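Local structure of Non-reducing end beta-L-arabinofuranosidase (Bacteroides thetaiotaomicron, 5MQO) at residues Asn621-Pro632 and Ala644-Ser654. The protein is a gut bacterial GH127 glycoside hydrolase, probably an aceric acidase that hydrolyses glycosidic bonds during the breakdown of complex plant pectin. Numbering follows the deposited sequence.
Sequences NILIPADIKLIP and ALEGKARLASS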
ATOM      1  N   ASN A 621       1.816 -31.208   6.607  1.00 60.40           N
ATOM      2  CA  ASN A 621       2.605 -32.258   5.957  1.00 61.16           C
ATOM      3  C   ASN A 621       3.059 -31.988   4.506  1.00 61.51           C
ATOM      4  O   ASN A 621       3.743 -32.843   3.910  1.00 65.42           O
ATOM      5  CB  ASN A 621       1.794 -33.565   5.949  1.00 64.64           C
ATOM      6  CG  ASN A 621       1.417 -34.038   7.337  1.00 65.75           C
ATOM      7  OD1 ASN A 621       0.344 -34.582   7.539  1.00 67.33           O
ATOM      8  ND2 ASN A 621       2.286 -33.809   8.298  1.00 67.43           N
ATOM      9  N   ILE A 622       2.698 -30.845   3.928  1.00 58.60           N
ATOM     10  CA  ILE A 622       3.055 -30.538   2.545  1.00 59.04           C
ATOM     11  C   ILE A 622       4.489 -30.007   2.451  1.00 59.90           C
ATOM     12  O   ILE A 622       4.793 -29.011   3.092  1.00 62.74           O
ATOM     13  CB  ILE A 622       2.106 -29.480   1.964  1.00 60.12           C
ATOM     14  CG1 ILE A 622       0.638 -29.949   2.011  1.00 61.45           C
ATOM     15  CG2 ILE A 622       2.510 -29.115   0.547  1.00 61.46           C
ATOM     16  CD1 ILE A 622       0.358 -31.234   1.255  1.00 62.82           C
ATOM     17  N   LEU A 623       5.360 -30.667   1.669  1.00 59.07           N
ATOM     18  CA  LEU A 623       6.715 -30.160   1.372  1.00 59.35           C
ATOM     19  C   LEU A 623       6.869 -29.795  -0.080  1.00 57.58           C
ATOM     20  O   LEU A 623       6.457 -30.544  -0.966  1.00 58.95           O
ATOM     21  CB  LEU A 623       7.796 -31.192   1.614  1.00 62.65           C
ATOM     22  CG  LEU A 623       7.620 -32.222   2.699  1.00 66.14           C
ATOM     23  CD1 LEU A 623       8.798 -33.202   2.594  1.00 68.63           C
ATOM     24  CD2 LEU A 623       7.522 -31.534   4.057  1.00 67.29           C
ATOM     25  N   ILE A 624       7.539 -28.689  -0.322  1.00 54.74           N
ATOM     26  CA  ILE A 624       7.785 -28.235  -1.669  1.00 54.80           C
ATOM     27  C   ILE A 624       9.215 -28.648  -2.056  1.00 54.93           C
ATOM     28  O   ILE A 624      10.165 -28.103  -1.506  1.00 57.15           O
ATOM     29  CB  ILE A 624       7.630 -26.712  -1.737  1.00 53.99           C
ATOM     30  CG1 ILE A 624       6.213 -26.291  -1.329  1.00 57.00           C
ATOM     31  CG2 ILE A 624       7.981 -26.197  -3.117  1.00 55.55           C
ATOM     32  CD1 ILE A 624       5.088 -26.972  -2.105  1.00 59.36           C
ATOM     33  N   PRO A 625       9.386 -29.605  -2.995  1.00 53.51           N
ATOM     34  CA  PRO A 625      10.742 -29.835  -3.465  1.00 52.95           C
ATOM     35  C   PRO A 625      11.232 -28.632  -4.241  1.00 52.54           C
ATOM     36  O   PRO A 625      10.425 -27.979  -4.914  1.00 49.77           O
ATOM     37  CB  PRO A 625      10.611 -31.053  -4.382  1.00 53.53           C
ATOM     38  CG  PRO A 625       9.205 -31.103  -4.763  1.00 52.74           C
ATOM     39  CD  PRO A 625       8.415 -30.479  -3.674  1.00 53.40           C
ATOM     40  N   ALA A 626      12.534 -28.347  -4.150  1.00 54.31           N
ATOM     41  CA  ALA A 626      13.135 -27.117  -4.765  1.00 57.23           C
ATOM     42  C   ALA A 626      12.995 -27.005  -6.279  1.00 58.95           C
ATOM     43  O   ALA A 626      12.891 -25.907  -6.803  1.00 61.26           O
ATOM     44  CB  ALA A 626      14.599 -26.993  -4.385  1.00 57.42           C
ATOM     45  N   ASP A 627      12.999 -28.158  -6.946  1.00 62.95           N
ATOM     46  CA  ASP A 627      12.797 -28.299  -8.384  1.00 65.88           C
ATOM     47  C   ASP A 627      11.372 -28.704  -8.744  1.00 66.48           C
ATOM     48  O   ASP A 627      11.155 -29.301  -9.797  1.00 68.90           O
ATOM     49  CB  ASP A 627      13.786 -29.352  -8.951  1.00 70.01           C
ATOM     50  CG  ASP A 627      13.415 -30.821  -8.589  1.00 73.91           C
ATOM     51  OD1 ASP A 627      12.495 -31.100  -7.764  1.00 76.63           O
ATOM     52  OD2 ASP A 627      14.074 -31.720  -9.150  1.00 79.69           O
ATOM     53  N   ILE A 628      10.399 -28.423  -7.880  1.00 67.32           N
ATOM     54  CA  ILE A 628       8.994 -28.668  -8.221  1.00 66.58           C
ATOM     55  C   ILE A 628       8.662 -27.927  -9.513  1.00 66.43           C
ATOM     56  O   ILE A 628       9.223 -26.860  -9.783  1.00 66.86           O
ATOM     57  CB  ILE A 628       8.030 -28.240  -7.082  1.00 66.46           C
ATOM     58  CG1 ILE A 628       6.614 -28.782  -7.350  1.00 67.32           C
ATOM     59  CG2 ILE A 628       8.037 -26.719  -6.882  1.00 65.73           C
ATOM     60  CD1 ILE A 628       5.555 -28.281  -6.397  1.00 67.77           C
ATOM     61  N   LYS A 629       7.790 -28.514 -10.325  1.00 70.18           N
ATOM     62  CA  LYS A 629       7.265 -27.833 -11.508  1.00 75.36           C
ATOM     63  C   LYS A 629       5.817 -27.439 -11.253  1.00 72.64           C
ATOM     64  O   LYS A 629       4.943 -28.296 -11.127  1.00 70.72           O
ATOM     65  CB  LYS A 629       7.465 -28.661 -12.793  1.00 79.27           C
ATOM     66  CG  LYS A 629       8.790 -28.290 -13.484  1.00 85.71           C
ATOM     67  CD  LYS A 629       9.352 -29.398 -14.378  1.00 93.71           C
ATOM     68  CE  LYS A 629      10.878 -29.525 -14.278  1.00 95.05           C
ATOM     69  NZ  LYS A 629      11.402 -30.524 -15.263  1.00 95.39           N
ATOM     70  N   LEU A 630       5.616 -26.120 -11.143  1.00 70.98           N
ATOM     71  CA  LEU A 630       4.328 -25.499 -10.852  1.00 68.95           C
ATOM     72  C   LEU A 630       3.773 -24.874 -12.109  1.00 67.01           C
ATOM     73  O   LEU A 630       4.470 -24.081 -12.781  1.00 66.59           O
ATOM     74  CB  LEU A 630       4.481 -24.415  -9.772  1.00 69.23           C
ATOM     75  CG  LEU A 630       4.646 -24.964  -8.348  1.00 69.63           C
ATOM     76  CD1 LEU A 630       5.168 -23.892  -7.396  1.00 69.48           C
ATOM     77  CD2 LEU A 630       3.342 -25.567  -7.823  1.00 69.34           C
ATOM     78  N   ILE A 631       2.509 -25.197 -12.400  1.00 65.64           N
ATOM     79  CA  ILE A 631       1.895 -24.886 -13.698  1.00 66.61           C
ATOM     80  C   ILE A 631       0.737 -23.915 -13.520  1.00 63.58           C
ATOM     81  O   ILE A 631      -0.203 -24.228 -12.795  1.00 64.41           O
ATOM     82  CB  ILE A 631       1.450 -26.205 -14.383  1.00 69.01           C
ATOM     83  CG1 ILE A 631       2.660 -26.874 -15.047  1.00 71.51           C
ATOM     84  CG2 ILE A 631       0.369 -25.991 -15.421  1.00 69.55           C
ATOM     85  CD1 ILE A 631       2.569 -28.385 -15.068  1.00 76.40           C
ATOM     86  N   PRO A 632       0.785 -22.753 -14.191  1.00 61.47           N
ATOM     87  CA  PRO A 632      -0.350 -21.802 -14.120  1.00 62.83           C
ATOM     88  C   PRO A 632      -1.620 -22.300 -14.810  1.00 63.75           C
ATOM     89  O   PRO A 632      -1.537 -22.936 -15.845  1.00 68.41           O
ATOM     90  CB  PRO A 632       0.174 -20.548 -14.833  1.00 61.41           C
ATOM     91  CG  PRO A 632       1.288 -21.035 -15.697  1.00 61.71           C
ATOM     92  CD  PRO A 632       1.880 -22.251 -15.035  1.00 61.40           C
ATOM     93  N   ALA A 644      -4.125 -19.758 -10.609  1.00 55.01           N
ATOM     94  CA  ALA A 644      -3.597 -20.705  -9.619  1.00 57.30           C
ATOM     95  C   ALA A 644      -2.350 -21.408 -10.186  1.00 57.08           C
ATOM     96  O   ALA A 644      -2.051 -21.290 -11.359  1.00 57.78           O
ATOM     97  CB  ALA A 644      -4.663 -21.717  -9.191  1.00 56.77           C
ATOM     98  N   LEU A 645      -1.601 -22.086  -9.329  1.00 56.87           N
ATOM     99  CA  LEU A 645      -0.424 -22.821  -9.755  1.00 58.67           C
ATOM    100  C   LEU A 645      -0.646 -24.240  -9.260  1.00 58.10           C
ATOM    101  O   LEU A 645      -0.966 -24.438  -8.090  1.00 57.55           O
ATOM    102  CB  LEU A 645       0.856 -22.201  -9.170  1.00 61.20           C
ATOM    103  CG  LEU A 645       1.089 -20.700  -9.458  1.00 61.67           C
ATOM    104  CD1 LEU A 645       2.080 -20.054  -8.471  1.00 62.15           C
ATOM    105  CD2 LEU A 645       1.524 -20.490 -10.897  1.00 60.74           C
ATOM    106  N   GLU A 646      -0.555 -25.212 -10.166  1.00 59.85           N
ATOM    107  CA  GLU A 646      -0.844 -26.613  -9.858  1.00 61.04           C
ATOM    108  C   GLU A 646       0.431 -27.406  -9.983  1.00 62.38           C
ATOM    109  O   GLU A 646       1.233 -27.164 -10.902  1.00 63.66           O
ATOM    110  CB  GLU A 646      -1.870 -27.177 -10.821  1.00 63.19           C
ATOM    111  CG  GLU A 646      -3.286 -26.664 -10.597  1.00 64.68           C
ATOM    112  CD  GLU A 646      -4.286 -27.128 -11.650  1.00 66.19           C
ATOM    113  OE1 GLU A 646      -3.935 -27.946 -12.557  1.00 64.99           O
ATOM    114  OE2 GLU A 646      -5.438 -26.651 -11.550  1.00 67.73           O
ATOM    115  N   GLY A 647       0.618 -28.346  -9.062  1.00 61.92           N
ATOM    116  CA  GLY A 647       1.800 -29.188  -9.064  1.00 62.12           C
ATOM    117  C   GLY A 647       1.751 -30.294  -8.028  1.00 63.79           C
ATOM    118  O   GLY A 647       0.759 -30.436  -7.272  1.00 60.85           O
ATOM    119  N   LYS A 648       2.837 -31.065  -8.001  1.00 65.49           N
ATOM    120  CA  LYS A 648       2.950 -32.236  -7.155  1.00 67.88           C
ATOM    121  C   LYS A 648       3.961 -31.963  -6.046  1.00 67.66           C
ATOM    122  O   LYS A 648       5.193 -31.892  -6.278  1.00 67.22           O
ATOM    123  CB  LYS A 648       3.358 -33.449  -7.984  1.00 71.95           C
ATOM    124  CG  LYS A 648       3.364 -34.753  -7.180  1.00 76.07           C
ATOM    125  CD  LYS A 648       2.849 -35.947  -7.994  1.00 78.90           C
ATOM    126  CE  LYS A 648       1.327 -35.900  -8.073  1.00 77.39           C
ATOM    127  NZ  LYS A 648       0.735 -36.672  -9.181  1.00 75.58           N
ATOM    128  N   ALA A 649       3.414 -31.784  -4.843  1.00 66.33           N
ATOM    129  CA  ALA A 649       4.189 -31.535  -3.632  1.00 64.89           C
ATOM    130  C   ALA A 649       4.595 -32.873  -3.030  1.00 61.29           C
ATOM    131  O   ALA A 649       4.037 -33.891  -3.392  1.00 62.24           O
ATOM    132  CB  ALA A 649       3.336 -30.757  -2.654  1.00 65.09           C
ATOM    133  N   ARG A 650       5.556 -32.890  -2.126  1.00 58.46           N
ATOM    134  CA  ARG A 650       5.845 -34.132  -1.398  1.00 61.56           C
ATOM    135  C   ARG A 650       5.035 -34.161  -0.107  1.00 60.90           C
ATOM    136  O   ARG A 650       4.737 -33.125   0.474  1.00 64.85           O
ATOM    137  CB  ARG A 650       7.340 -34.283  -1.156  1.00 62.19           C
ATOM    138  CG  ARG A 650       8.118 -34.364  -2.473  1.00 63.66           C
ATOM    139  CD  ARG A 650       9.627 -34.459  -2.318  1.00 63.24           C
ATOM    140  NE  ARG A 650       9.954 -35.463  -1.305  1.00 63.95           N
ATOM    141  CZ  ARG A 650      11.114 -35.536  -0.663  1.00 62.96           C
ATOM    142  NH1 ARG A 650      12.107 -34.684  -0.938  1.00 62.05           N
ATOM    143  NH2 ARG A 650      11.281 -36.474   0.266  1.00 62.46           N
ATOM    144  N   LEU A 651       4.632 -35.339   0.325  1.00 60.13           N
ATOM    145  CA  LEU A 651       3.757 -35.445   1.481  1.00 61.43           C
ATOM    146  C   LEU A 651       4.489 -36.144   2.601  1.00 62.95           C
ATOM    147  O   LEU A 651       5.056 -37.235   2.395  1.00 63.92           O
ATOM    148  CB  LEU A 651       2.495 -36.224   1.133  1.00 61.24           C
ATOM    149  CG  LEU A 651       1.508 -36.458   2.278  1.00 61.15           C
ATOM    150  CD1 LEU A 651       0.848 -35.151   2.652  1.00 60.70           C
ATOM    151  CD2 LEU A 651       0.463 -37.503   1.920  1.00 62.42           C
ATOM    152  N   ALA A 652       4.447 -35.543   3.792  1.00 62.01           N
ATOM    153  CA  ALA A 652       5.017 -36.179   4.976  1.00 64.02           C
ATOM    154  C   ALA A 652       4.071 -37.245   5.528  1.00 64.61           C
ATOM    155  O   ALA A 652       2.865 -37.052   5.502  1.00 65.91           O
ATOM    156  CB  ALA A 652       5.305 -35.135   6.030  1.00 63.64           C
ATOM    157  N   SER A 653       4.602 -38.360   6.022  1.00 67.30           N
ATOM    158  CA  SER A 653       3.764 -39.335   6.742  1.00 74.05           C
ATOM    159  C   SER A 653       3.154 -38.619   7.937  1.00 76.00           C
ATOM    160  O   SER A 653       3.804 -37.740   8.485  1.00 78.20           O
ATOM    161  CB  SER A 653       4.595 -40.518   7.236  1.00 76.56           C
ATOM    162  OG  SER A 653       5.230 -41.191   6.152  1.00 80.14           O
ATOM    163  N   SER A 654       1.922 -38.957   8.330  1.00 79.10           N
ATOM    164  CA  SER A 654       1.246 -38.212   9.413  1.00 84.46           C
ATOM    165  C   SER A 654       1.012 -39.012  10.701  1.00 85.95           C
ATOM    166  O   SER A 654       0.002 -39.694  10.831  1.00 89.12           O
ATOM    167  CB  SER A 654      -0.073 -37.576   8.919  1.00 86.12           C
ATOM    168  OG  SER A 654      -1.137 -38.499   8.819  1.00 82.98           O
TER
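The methyl of A649 touches I622 and I624. Its CB lies 3.7 Å from I622 CG2. I624 starts out away from strand 644-651, but its CD1 comes back to 4.2 Å from A649 CB. I622 and L651 lie on one face of the sheet, where their CD1 methyls meet. L651 CD1 also packs against N621 CB, at 3.8 Å. V672 and I674 of strand 670-678 extend this apolar patch. A second patch forms where L630 and L645 meet CB to CB, with V599 touching both. L645 CD2 also reaches P632.

The contact belongs to the C-terminal domain of the GH127 family. Strand 644-651 is the end of the second arm of a beta hairpin, 631-637 with 640-651. It pairs antiparallel with both strands of 621-632. The type I turn from P625 to I628 leads out of the first pairing, and the chain returns to the same strand at I631. Between the two pairings, I628 lays CG1 and CD1 against K648 O, each at 3.6 Å. CG1 anti to the backbone N (chi1 -168°) and an extended chain place them there.

The backbones of L623 and R650 hydrogen-bond in both directions, as do those of I631 and E646. The bond from L623 N to R650 O is nearly straight, at 174°. R650 shares the opposite face of the sheet from I622 and L651 with L623, and its CG and CD pass over the ring of P625. The chain then bends at chi3 (47°), and NH2 bonds to A668 O. K648 sends its amine away to a salt bridge with D673. At the far end, A652 N donates to N621 O at 2.8 Å, in the carbonyl plane. N621 OD1 lies against S654 CB at 3.3 Å.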